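Local atomic coordinates of arginine kinase (Anthopleura japonica, PDB entry 4RF6), a protein that catalyses the reversible transfer of a phosphoryl group from ATP to L-arginine, giving phosphoarginine and ADP, and carries two phosphagen kinase repeats in one chain. Residues K149-L153 with K209-R215; L38-F43 with L57-I61; L102-S108 with H268-Y274. All coordinates share one frame. Residues are numbered along the deposited sequence.

Interaction 1. Residues K149-L153 with K209-R215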
loop_
_atom_site.group_PDB
_atom_site.type_symbol
_atom_site.label_atom_id
_atom_site.label_comp_id
_atom_site.label_asym_id
_atom_site.label_seq_id
_atom_site.Cartn_x
_atom_site.Cartn_y
_atom_site.Cartn_z
ATOM N N LYS A 149 -31.691 -16.129 -17.203
ATOM C CA LYS A 149 -31.835 -14.700 -16.934
ATOM C C LYS A 149 -32.480 -14.447 -15.571
ATOM O O LYS A 149 -32.005 -13.619 -14.791
ATOM C CB LYS A 149 -32.672 -14.084 -18.060
ATOM C CG LYS A 149 -33.000 -12.605 -17.946
ATOM C CD LYS A 149 -33.569 -12.127 -19.279
ATOM C CE LYS A 149 -34.201 -10.754 -19.201
ATOM N NZ LYS A 149 -33.239 -9.680 -18.834
ATOM N N ALA A 150 -33.551 -15.182 -15.287
ATOM C CA ALA A 150 -34.291 -15.050 -14.032
ATOM C C ALA A 150 -33.465 -15.493 -12.827
ATOM O O ALA A 150 -33.527 -14.892 -11.750
ATOM C CB ALA A 150 -35.578 -15.855 -14.104
ATOM N N HIS A 151 -32.712 -16.568 -12.999
ATOM C CA HIS A 151 -31.943 -17.116 -11.896
ATOM C C HIS A 151 -30.723 -16.263 -11.542
ATOM O O HIS A 151 -30.330 -16.189 -10.374
ATOM C CB HIS A 151 -31.557 -18.571 -12.185
ATOM C CG HIS A 151 -32.688 -19.536 -12.007
ATOM N ND1 HIS A 151 -32.593 -20.868 -12.352
ATOM C CD2 HIS A 151 -33.938 -19.363 -11.514
ATOM C CE1 HIS A 151 -33.737 -21.472 -12.083
ATOM N NE2 HIS A 151 -34.570 -20.581 -11.574
ATOM N N ARG A 152 -30.127 -15.620 -12.543
ATOM C CA ARG A 152 -29.024 -14.694 -12.295
ATOM C C ARG A 152 -29.509 -13.565 -11.385
ATOM O O ARG A 152 -28.793 -13.115 -10.484
ATOM C CB ARG A 152 -28.490 -14.128 -13.618
ATOM C CG ARG A 152 -27.249 -13.252 -13.465
ATOM C CD ARG A 152 -26.827 -12.615 -14.794
ATOM N NE ARG A 152 -26.210 -13.583 -15.700
ATOM C CZ ARG A 152 -26.801 -14.102 -16.774
ATOM N NH1 ARG A 152 -28.034 -13.742 -17.108
ATOM N NH2 ARG A 152 -26.152 -14.988 -17.521
ATOM N N LEU A 153 -30.741 -13.124 -11.618
ATOM C CA LEU A 153 -31.336 -12.052 -10.828
ATOM C C LEU A 153 -31.641 -12.518 -9.407
ATOM O O LEU A 153 -31.450 -11.774 -8.437
ATOM C CB LEU A 153 -32.600 -11.538 -11.521
ATOM C CG LEU A 153 -32.305 -10.780 -12.810
ATOM C CD1 LEU A 153 -33.559 -10.577 -13.640
ATOM C CD2 LEU A 153 -31.676 -9.442 -12.467
ATOM N N LYS A 209 -24.090 -13.308 -21.495
ATOM C CA LYS A 209 -25.527 -13.171 -21.752
ATOM C C LYS A 209 -26.209 -12.190 -20.792
ATOM O O LYS A 209 -25.906 -12.156 -19.592
ATOM C CB LYS A 209 -26.240 -14.532 -21.725
ATOM C CG LYS A 209 -25.892 -15.451 -22.900
ATOM C CD LYS A 209 -26.899 -16.597 -23.059
ATOM C CE LYS A 209 -26.849 -17.585 -21.894
ATOM N NZ LYS A 209 -25.528 -18.280 -21.753
ATOM N N GLU A 210 -27.111 -11.385 -21.350
ATOM C CA GLU A 210 -27.858 -10.350 -20.623
ATOM C C GLU A 210 -27.015 -9.253 -19.960
ATOM O O GLU A 210 -27.509 -8.580 -19.051
ATOM C CB GLU A 210 -28.803 -10.966 -19.572
ATOM C CG GLU A 210 -29.489 -12.273 -19.961
ATOM C CD GLU A 210 -30.373 -12.169 -21.197
ATOM O OE1 GLU A 210 -30.721 -13.235 -21.746
ATOM O OE2 GLU A 210 -30.722 -11.044 -21.610
ATOM N N TRP A 211 -25.769 -9.064 -20.399
ATOM C CA TRP A 211 -24.900 -8.049 -19.792
ATOM C C TRP A 211 -25.567 -6.671 -19.758
ATOM O O TRP A 211 -26.158 -6.245 -20.751
ATOM C CB TRP A 211 -23.563 -7.944 -20.534
ATOM C CG TRP A 211 -22.636 -6.972 -19.881
ATOM C CD1 TRP A 211 -22.503 -5.637 -20.160
ATOM C CD2 TRP A 211 -21.732 -7.249 -18.808
ATOM N NE1 TRP A 211 -21.562 -5.075 -19.329
ATOM C CE2 TRP A 211 -21.077 -6.044 -18.488
ATOM C CE3 TRP A 211 -21.410 -8.406 -18.088
ATOM C CZ2 TRP A 211 -20.121 -5.962 -17.473
ATOM C CZ3 TRP A 211 -20.461 -8.322 -17.086
ATOM C CH2 TRP A 211 -19.823 -7.113 -16.792
ATOM N N PRO A 212 -25.469 -5.955 -18.621
ATOM C CA PRO A 212 -24.789 -6.267 -17.360
ATOM C C PRO A 212 -25.767 -6.634 -16.252
ATOM O O PRO A 212 -25.453 -6.460 -15.072
ATOM C CB PRO A 212 -24.150 -4.927 -17.005
ATOM C CG PRO A 212 -25.218 -3.928 -17.440
ATOM C CD PRO A 212 -25.927 -4.551 -18.638
ATOM N N GLU A 213 -26.943 -7.118 -16.630
ATOM C CA GLU A 213 -27.980 -7.478 -15.671
ATOM C C GLU A 213 -27.486 -8.480 -14.624
ATOM O O GLU A 213 -26.851 -9.478 -14.963
ATOM C CB GLU A 213 -29.176 -8.070 -16.418
ATOM C CG GLU A 213 -30.329 -8.491 -15.537
ATOM C CD GLU A 213 -31.570 -8.847 -16.336
ATOM O OE1 GLU A 213 -31.639 -9.982 -16.846
ATOM O OE2 GLU A 213 -32.466 -7.987 -16.457
ATOM N N GLY A 214 -27.779 -8.213 -13.354
ATOM C CA GLY A 214 -27.470 -9.160 -12.294
ATOM C C GLY A 214 -26.015 -9.167 -11.859
ATOM O O GLY A 214 -25.645 -9.911 -10.948
ATOM N N ARG A 215 -25.186 -8.361 -12.518
ATOM C CA ARG A 215 -23.786 -8.215 -12.124
ATOM C C ARG A 215 -23.645 -7.092 -11.110
ATOM O O ARG A 215 -24.374 -6.089 -11.169
ATOM C CB ARG A 215 -22.891 -7.924 -13.329
ATOM C CG ARG A 215 -22.527 -9.141 -14.169
ATOM C CD ARG A 215 -23.690 -9.587 -15.037
ATOM N NE ARG A 215 -23.308 -10.623 -15.996
ATOM C CZ ARG A 215 -24.089 -11.049 -16.981
ATOM N NH1 ARG A 215 -23.661 -11.994 -17.808
ATOM N NH2 ARG A 215 -25.298 -10.525 -17.140
HETATM O O HOH W 1 -30.075 -11.918 -15.762
HETATM O O HOH W 2 -31.475 -8.601 -20.658
#
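R152 lays its guanidinium flat on that of R215, the group centres 4.1 Å apart and the planes 4° from parallel. R215 is fixed by backbone carbonyls, which probably helps it tolerate a second guanidinium: its NH2 donates to K209 O at 3.0 Å and to E213 O at 2.9 Å, and its NH1 to K209 O at 2.9 Å. The aliphatic part of R152 also covers the loop, its CD 3.1 Å from E213 O. This joins the first turn of helix 149-163 to the loop that leads into strand 216-220 of the antiparallel sheet in the phosphagen kinase C-terminal region. The loop bends through a cis peptide before P212 and a type II turn from P212 to R215; G214, at positive phi, sits where a CB would clash with R152 CG. At the exposed edge K149 NZ forms a salt bridge to E213 OE1 (2.6 Å) and a long one to E210 OE2 (4.0 Å). One water bridges K149 O, R152 NH1 and E213 OE1; a second links K149 NZ to E210 OE2. L153 packs its CD2 3.5 Å from E213 CG, while N230 ND2 hydrogen-bonds G214 O and, weakly, R152 O.

Interaction 2. Residues L38-F43 with L57-I61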
loop_
_atom_site.group_PDB
_atom_site.type_symbol
_atom_site.label_atom_id
_atom_site.label_comp_id
_atom_site.label_asym_id
_atom_site.label_seq_id
_atom_site.Cartn_x
_atom_site.Cartn_y
_atom_site.Cartn_z
ATOM N N LEU A 38 -10.545 -33.354 -26.927
ATOM C CA LEU A 38 -11.705 -33.510 -27.792
ATOM C C LEU A 38 -11.280 -34.206 -29.078
ATOM O O LEU A 38 -10.960 -33.557 -30.077
ATOM C CB LEU A 38 -12.382 -32.181 -28.113
ATOM C CG LEU A 38 -13.681 -32.353 -28.916
ATOM C CD1 LEU A 38 -14.831 -32.751 -28.012
ATOM C CD2 LEU A 38 -14.007 -31.098 -29.686
ATOM N N THR A 39 -11.258 -35.535 -29.027
ATOM C CA THR A 39 -10.936 -36.364 -30.177
ATOM C C THR A 39 -12.242 -36.651 -30.921
ATOM O O THR A 39 -13.323 -36.505 -30.339
ATOM C CB THR A 39 -10.247 -37.666 -29.736
ATOM O OG1 THR A 39 -11.141 -38.431 -28.918
ATOM C CG2 THR A 39 -8.969 -37.361 -28.943
ATOM N N PRO A 40 -12.153 -37.026 -32.214
ATOM C CA PRO A 40 -13.354 -37.275 -33.025
ATOM C C PRO A 40 -14.305 -38.276 -32.375
ATOM O O PRO A 40 -15.520 -38.153 -32.519
ATOM C CB PRO A 40 -12.779 -37.865 -34.314
ATOM C CG PRO A 40 -11.435 -37.237 -34.438
ATOM C CD PRO A 40 -10.921 -37.084 -33.025
ATOM N N LYS A 41 -13.753 -39.250 -31.662
ATOM C CA LYS A 41 -14.569 -40.263 -31.003
ATOM C C LYS A 41 -15.261 -39.732 -29.746
ATOM O O LYS A 41 -16.421 -40.071 -29.473
ATOM C CB LYS A 41 -13.731 -41.496 -30.680
ATOM C CG LYS A 41 -13.365 -42.328 -31.906
ATOM C CD LYS A 41 -14.613 -42.749 -32.674
ATOM C CE LYS A 41 -14.278 -43.760 -33.767
ATOM N NZ LYS A 41 -15.505 -44.348 -34.386
ATOM N N VAL A 42 -14.543 -38.912 -28.978
ATOM C CA VAL A 42 -15.139 -38.207 -27.849
ATOM C C VAL A 42 -16.281 -37.347 -28.366
ATOM O O VAL A 42 -17.368 -37.339 -27.786
ATOM C CB VAL A 42 -14.119 -37.328 -27.095
ATOM C CG1 VAL A 42 -14.818 -36.454 -26.058
ATOM C CG2 VAL A 42 -13.076 -38.191 -26.415
ATOM N N PHE A 43 -16.040 -36.642 -29.470
ATOM C CA PHE A 43 -17.068 -35.800 -30.077
ATOM C C PHE A 43 -18.287 -36.616 -30.519
ATOM O O PHE A 43 -19.426 -36.262 -30.198
ATOM C CB PHE A 43 -16.518 -34.994 -31.263
ATOM C CG PHE A 43 -17.476 -33.948 -31.769
ATOM C CD1 PHE A 43 -17.530 -32.699 -31.166
ATOM C CD2 PHE A 43 -18.337 -34.218 -32.827
ATOM C CE1 PHE A 43 -18.414 -31.731 -31.612
ATOM C CE2 PHE A 43 -19.232 -33.256 -33.278
ATOM C CZ PHE A 43 -19.268 -32.011 -32.667
ATOM N N LEU A 57 -22.454 -30.370 -25.645
ATOM C CA LEU A 57 -21.004 -30.464 -25.690
ATOM C C LEU A 57 -20.445 -29.240 -26.403
ATOM O O LEU A 57 -19.461 -28.643 -25.957
ATOM C CB LEU A 57 -20.583 -31.734 -26.428
ATOM C CG LEU A 57 -19.094 -31.992 -26.656
ATOM C CD1 LEU A 57 -18.367 -32.265 -25.346
ATOM C CD2 LEU A 57 -18.908 -33.149 -27.619
ATOM N N TRP A 58 -21.085 -28.866 -27.510
ATOM C CA TRP A 58 -20.669 -27.692 -28.267
ATOM C C TRP A 58 -20.704 -26.417 -27.431
ATOM O O TRP A 58 -19.813 -25.572 -27.554
ATOM C CB TRP A 58 -21.512 -27.527 -29.533
ATOM C CG TRP A 58 -20.715 -27.772 -30.768
ATOM C CD1 TRP A 58 -20.821 -28.836 -31.625
ATOM C CD2 TRP A 58 -19.659 -26.953 -31.278
ATOM N NE1 TRP A 58 -19.903 -28.714 -32.642
ATOM C CE2 TRP A 58 -19.175 -27.568 -32.448
ATOM C CE3 TRP A 58 -19.079 -25.753 -30.857
ATOM C CZ2 TRP A 58 -18.133 -27.020 -33.206
ATOM C CZ3 TRP A 58 -18.050 -25.213 -31.605
ATOM C CH2 TRP A 58 -17.590 -25.841 -32.767
ATOM N N ASP A 59 -21.729 -26.272 -26.590
ATOM C CA ASP A 59 -21.813 -25.129 -25.682
ATOM C C ASP A 59 -20.576 -25.070 -24.795
ATOM O O ASP A 59 -20.045 -23.995 -24.506
ATOM C CB ASP A 59 -23.058 -25.231 -24.797
ATOM C CG ASP A 59 -24.347 -25.011 -25.564
ATOM O OD1 ASP A 59 -24.372 -24.132 -26.450
ATOM O OD2 ASP A 59 -25.334 -25.719 -25.273
ATOM N N CYS A 60 -20.121 -26.243 -24.368
ATOM C CA CYS A 60 -18.984 -26.333 -23.464
ATOM C C CYS A 60 -17.649 -26.045 -24.144
ATOM O O CYS A 60 -16.769 -25.417 -23.555
ATOM C CB CYS A 60 -18.947 -27.706 -22.800
ATOM S SG CYS A 60 -20.247 -27.926 -21.570
ATOM N N ILE A 61 -17.498 -26.498 -25.383
ATOM C CA ILE A 61 -16.215 -26.370 -26.063
ATOM C C ILE A 61 -16.110 -25.104 -26.904
ATOM O O ILE A 61 -15.052 -24.824 -27.465
ATOM C CB ILE A 61 -15.936 -27.573 -26.987
ATOM C CG1 ILE A 61 -16.928 -27.582 -28.154
ATOM C CG2 ILE A 61 -15.975 -28.886 -26.196
ATOM C CD1 ILE A 61 -16.597 -28.605 -29.227
#
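F43 and L57 lose the most surface, followed by L38, in a hydrophobic contact that no hydrogen bond crosses. F43, in the first turn of helix 40-46, leaves its backbone sideways, but its ring comes close to helix 57-66: CD1 lies 3.8 Å from L57 CD2, and CZ comes 3.4 Å from W58 NE1. Its ring and the five-membered ring of W58 have centroids 5.3 Å apart and planes at 86°, while the indole NE1 gives its hydrogen bond to A18 O. The CA-to-CB bond of L57 points toward the other segment, and its CD2 meets both F43 and L38, the latter through CD1 at 4.1 Å. One helical turn further on, I61 offers CD1 to L38 CD2 at 3.6 Å and to the edge of the F43 ring, 4.3 Å from CE1. L38 is the first residue to leave the helical conformation of helix 33-37; T39 then serves as N-cap of helix 40-46, its OG1 accepting a weak bond from V42 N at 3.4 Å. This is helix packing in the small N-terminal domain of a phosphagen kinase: L57 and I61 also touch L88 on helix 86-96, and W58 rests against F13 and K14 of helix 7-14.

Interaction 3. Residues L102-S108 with H268-Y274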
loop_
_atom_site.group_PDB
_atom_site.type_symbol
_atom_site.label_atom_id
_atom_site.label_comp_id
_atom_site.label_asym_id
_atom_site.label_seq_id
_atom_site.Cartn_x
_atom_site.Cartn_y
_atom_site.Cartn_z
ATOM N N LEU A 102 -9.231 -37.701 -9.804
ATOM C CA LEU A 102 -10.629 -37.580 -9.391
ATOM C C LEU A 102 -11.033 -38.705 -8.431
ATOM O O LEU A 102 -11.819 -38.494 -7.507
ATOM C CB LEU A 102 -11.536 -37.557 -10.623
ATOM C CG LEU A 102 -11.356 -36.324 -11.509
ATOM C CD1 LEU A 102 -11.477 -36.680 -12.979
ATOM C CD2 LEU A 102 -12.356 -35.245 -11.149
ATOM N N ALA A 103 -10.469 -39.891 -8.644
ATOM C CA ALA A 103 -10.734 -41.042 -7.783
ATOM C C ALA A 103 -10.309 -40.805 -6.328
ATOM O O ALA A 103 -10.926 -41.333 -5.396
ATOM C CB ALA A 103 -10.049 -42.280 -8.343
ATOM N N THR A 104 -9.249 -40.022 -6.146
ATOM C CA THR A 104 -8.710 -39.725 -4.821
ATOM C C THR A 104 -9.708 -38.945 -3.970
ATOM O O THR A 104 -9.854 -39.200 -2.771
ATOM C CB THR A 104 -7.399 -38.917 -4.920
ATOM O OG1 THR A 104 -6.461 -39.624 -5.742
ATOM C CG2 THR A 104 -6.792 -38.688 -3.543
ATOM N N GLY A 105 -10.394 -37.988 -4.591
ATOM C CA GLY A 105 -11.358 -37.175 -3.873
ATOM C C GLY A 105 -10.726 -35.903 -3.340
ATOM O O GLY A 105 -9.501 -35.794 -3.279
ATOM N N HIS A 106 -11.561 -34.943 -2.947
ATOM C CA HIS A 106 -11.075 -33.647 -2.480
ATOM C C HIS A 106 -11.699 -33.284 -1.129
ATOM O O HIS A 106 -12.891 -33.513 -0.909
ATOM C CB HIS A 106 -11.397 -32.570 -3.521
ATOM C CG HIS A 106 -11.073 -31.173 -3.081
ATOM N ND1 HIS A 106 -9.834 -30.597 -3.274
ATOM C CD2 HIS A 106 -11.833 -30.231 -2.472
ATOM C CE1 HIS A 106 -9.843 -29.365 -2.797
ATOM N NE2 HIS A 106 -11.045 -29.119 -2.302
ATOM N N ASN A 107 -10.900 -32.728 -0.222
ATOM C CA ASN A 107 -11.444 -32.246 1.042
ATOM C C ASN A 107 -11.362 -30.728 1.183
ATOM O O ASN A 107 -10.294 -30.138 1.024
ATOM C CB ASN A 107 -10.770 -32.939 2.230
ATOM C CG ASN A 107 -11.052 -34.428 2.269
ATOM O OD1 ASN A 107 -12.123 -34.856 2.700
ATOM N ND2 ASN A 107 -10.094 -35.225 1.811
ATOM N N SER A 108 -12.503 -30.106 1.469
ATOM C CA SER A 108 -12.573 -28.667 1.691
ATOM C C SER A 108 -12.367 -28.366 3.169
ATOM O O SER A 108 -12.696 -29.192 4.018
ATOM C CB SER A 108 -13.932 -28.138 1.251
ATOM O OG SER A 108 -14.196 -28.473 -0.094
ATOM N N HIS A 268 -20.909 -28.106 -4.921
ATOM C CA HIS A 268 -19.800 -28.784 -4.254
ATOM C C HIS A 268 -19.976 -30.305 -4.371
ATOM O O HIS A 268 -21.070 -30.821 -4.133
ATOM C CB HIS A 268 -19.801 -28.348 -2.782
ATOM C CG HIS A 268 -18.652 -28.865 -1.972
ATOM N ND1 HIS A 268 -18.702 -30.062 -1.290
ATOM C CD2 HIS A 268 -17.435 -28.331 -1.705
ATOM C CE1 HIS A 268 -17.562 -30.251 -0.646
ATOM N NE2 HIS A 268 -16.774 -29.218 -0.887
ATOM N N THR A 269 -18.912 -31.016 -4.755
ATOM C CA THR A 269 -18.933 -32.487 -4.859
ATOM C C THR A 269 -17.644 -33.075 -4.275
ATOM O O THR A 269 -16.614 -32.396 -4.252
ATOM C CB THR A 269 -19.037 -32.974 -6.321
ATOM O OG1 THR A 269 -17.798 -32.720 -6.998
ATOM C CG2 THR A 269 -20.184 -32.285 -7.062
ATOM N N LYS A 270 -17.686 -34.318 -3.800
ATOM C CA LYS A 270 -16.489 -34.939 -3.225
ATOM C C LYS A 270 -15.316 -34.924 -4.212
ATOM O O LYS A 270 -14.187 -34.589 -3.856
ATOM C CB LYS A 270 -16.776 -36.383 -2.801
ATOM C CG LYS A 270 -15.560 -37.087 -2.197
ATOM C CD LYS A 270 -14.999 -36.288 -1.021
ATOM C CE LYS A 270 -13.718 -36.901 -0.469
ATOM N NZ LYS A 270 -13.204 -36.129 0.696
ATOM N N LYS A 271 -15.613 -35.270 -5.460
ATOM C CA LYS A 271 -14.605 -35.403 -6.511
ATOM C C LYS A 271 -14.030 -34.068 -6.997
ATOM O O LYS A 271 -12.827 -33.967 -7.264
ATOM C CB LYS A 271 -15.229 -36.136 -7.695
ATOM C CG LYS A 271 -14.263 -36.866 -8.587
ATOM C CD LYS A 271 -14.995 -37.937 -9.402
ATOM C CE LYS A 271 -16.303 -37.408 -9.981
ATOM N NZ LYS A 271 -17.083 -38.471 -10.680
ATOM N N HIS A 272 -14.888 -33.056 -7.119
ATOM C CA HIS A 272 -14.494 -31.787 -7.740
ATOM C C HIS A 272 -14.217 -30.631 -6.778
ATOM O O HIS A 272 -13.669 -29.608 -7.193
ATOM C CB HIS A 272 -15.565 -31.296 -8.726
ATOM C CG HIS A 272 -15.809 -32.207 -9.888
ATOM N ND1 HIS A 272 -16.804 -33.162 -9.887
ATOM C CD2 HIS A 272 -15.210 -32.291 -11.099
ATOM C CE1 HIS A 272 -16.798 -33.801 -11.042
ATOM N NE2 HIS A 272 -15.840 -33.294 -11.797
ATOM N N GLY A 273 -14.615 -30.751 -5.518
ATOM C CA GLY A 273 -14.546 -29.591 -4.644
ATOM C C GLY A 273 -15.637 -28.621 -5.068
ATOM O O GLY A 273 -16.698 -29.040 -5.541
ATOM N N TYR A 274 -15.391 -27.325 -4.920
ATOM C CA TYR A 274 -16.364 -26.345 -5.387
ATOM C C TYR A 274 -16.412 -26.270 -6.913
ATOM O O TYR A 274 -15.376 -26.196 -7.583
ATOM C CB TYR A 274 -16.100 -24.979 -4.752
ATOM C CG TYR A 274 -16.313 -25.031 -3.261
ATOM C CD1 TYR A 274 -17.598 -25.046 -2.730
ATOM C CD2 TYR A 274 -15.235 -25.108 -2.384
ATOM C CE1 TYR A 274 -17.804 -25.116 -1.368
ATOM C CE2 TYR A 274 -15.433 -25.179 -1.022
ATOM C CZ TYR A 274 -16.718 -25.189 -0.523
ATOM O OH TYR A 274 -16.926 -25.254 0.832
HETATM O O HOH W 3 -14.666 -32.142 -1.916
#
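H106 N donates to K270 O at 2.8 Å, and K270 NZ returns a bond to H106 O at 3.1 Å, so the two are joined both ways. Further along, H268 NE2 donates to S108 OG at 2.8 Å. K270 and H268 belong to a small β-hairpin of strands 268-269 and 273-274, paired through T269 N to G273 O (3.1 Å) and G273 N to T269 O (2.9 Å); K270 lies in its turn, shaped by an ST motif, H272 N to T269 OG1 at 2.9 Å. A water lies 2.5 Å from H106 O and 3.1 Å from T269 O. Against this hairpin runs the irregular connection between helix 86-96 and strand 127-136, which links the N-terminal and catalytic parts of the first kinase repeat. Measured between CA atoms, the backbones come closest at G105 and K271, 4.5 Å apart; the backbone angles of G105 call for glycine. L102 covers the aliphatic chain of K271, CB to CG at 3.5 Å, sends CD2 to 4.0 Å from H272 NE2, and also touches D90 and I93 of helix 86-96. The H106 ring, bonded through ND1 to G341 N, packs against G273, where any CB would clash: H106 CD2 lies 3.5 Å from G273 CA.

Overall arrangement
From the N terminus, interaction 2 comes first, bringing helix 57-66 back against L38 and helix 40-46 after a 13-residue excursion, and it is complete before either other contact begins. Interaction 3 opens next, at 102-108, and closes after 159 intervening residues on the 268-274 hairpin, joining the connection that follows helix 86-96 to the catalytic region. Interaction 1 opens and closes within that span, holding helix 149-163 to the approach of strand 216-220. No two contacts cross or touch: centres are 24 to 29 Å apart, and the nearest atoms of interactions 1 and 2 about 8 Å. All three belong to the first kinase repeat.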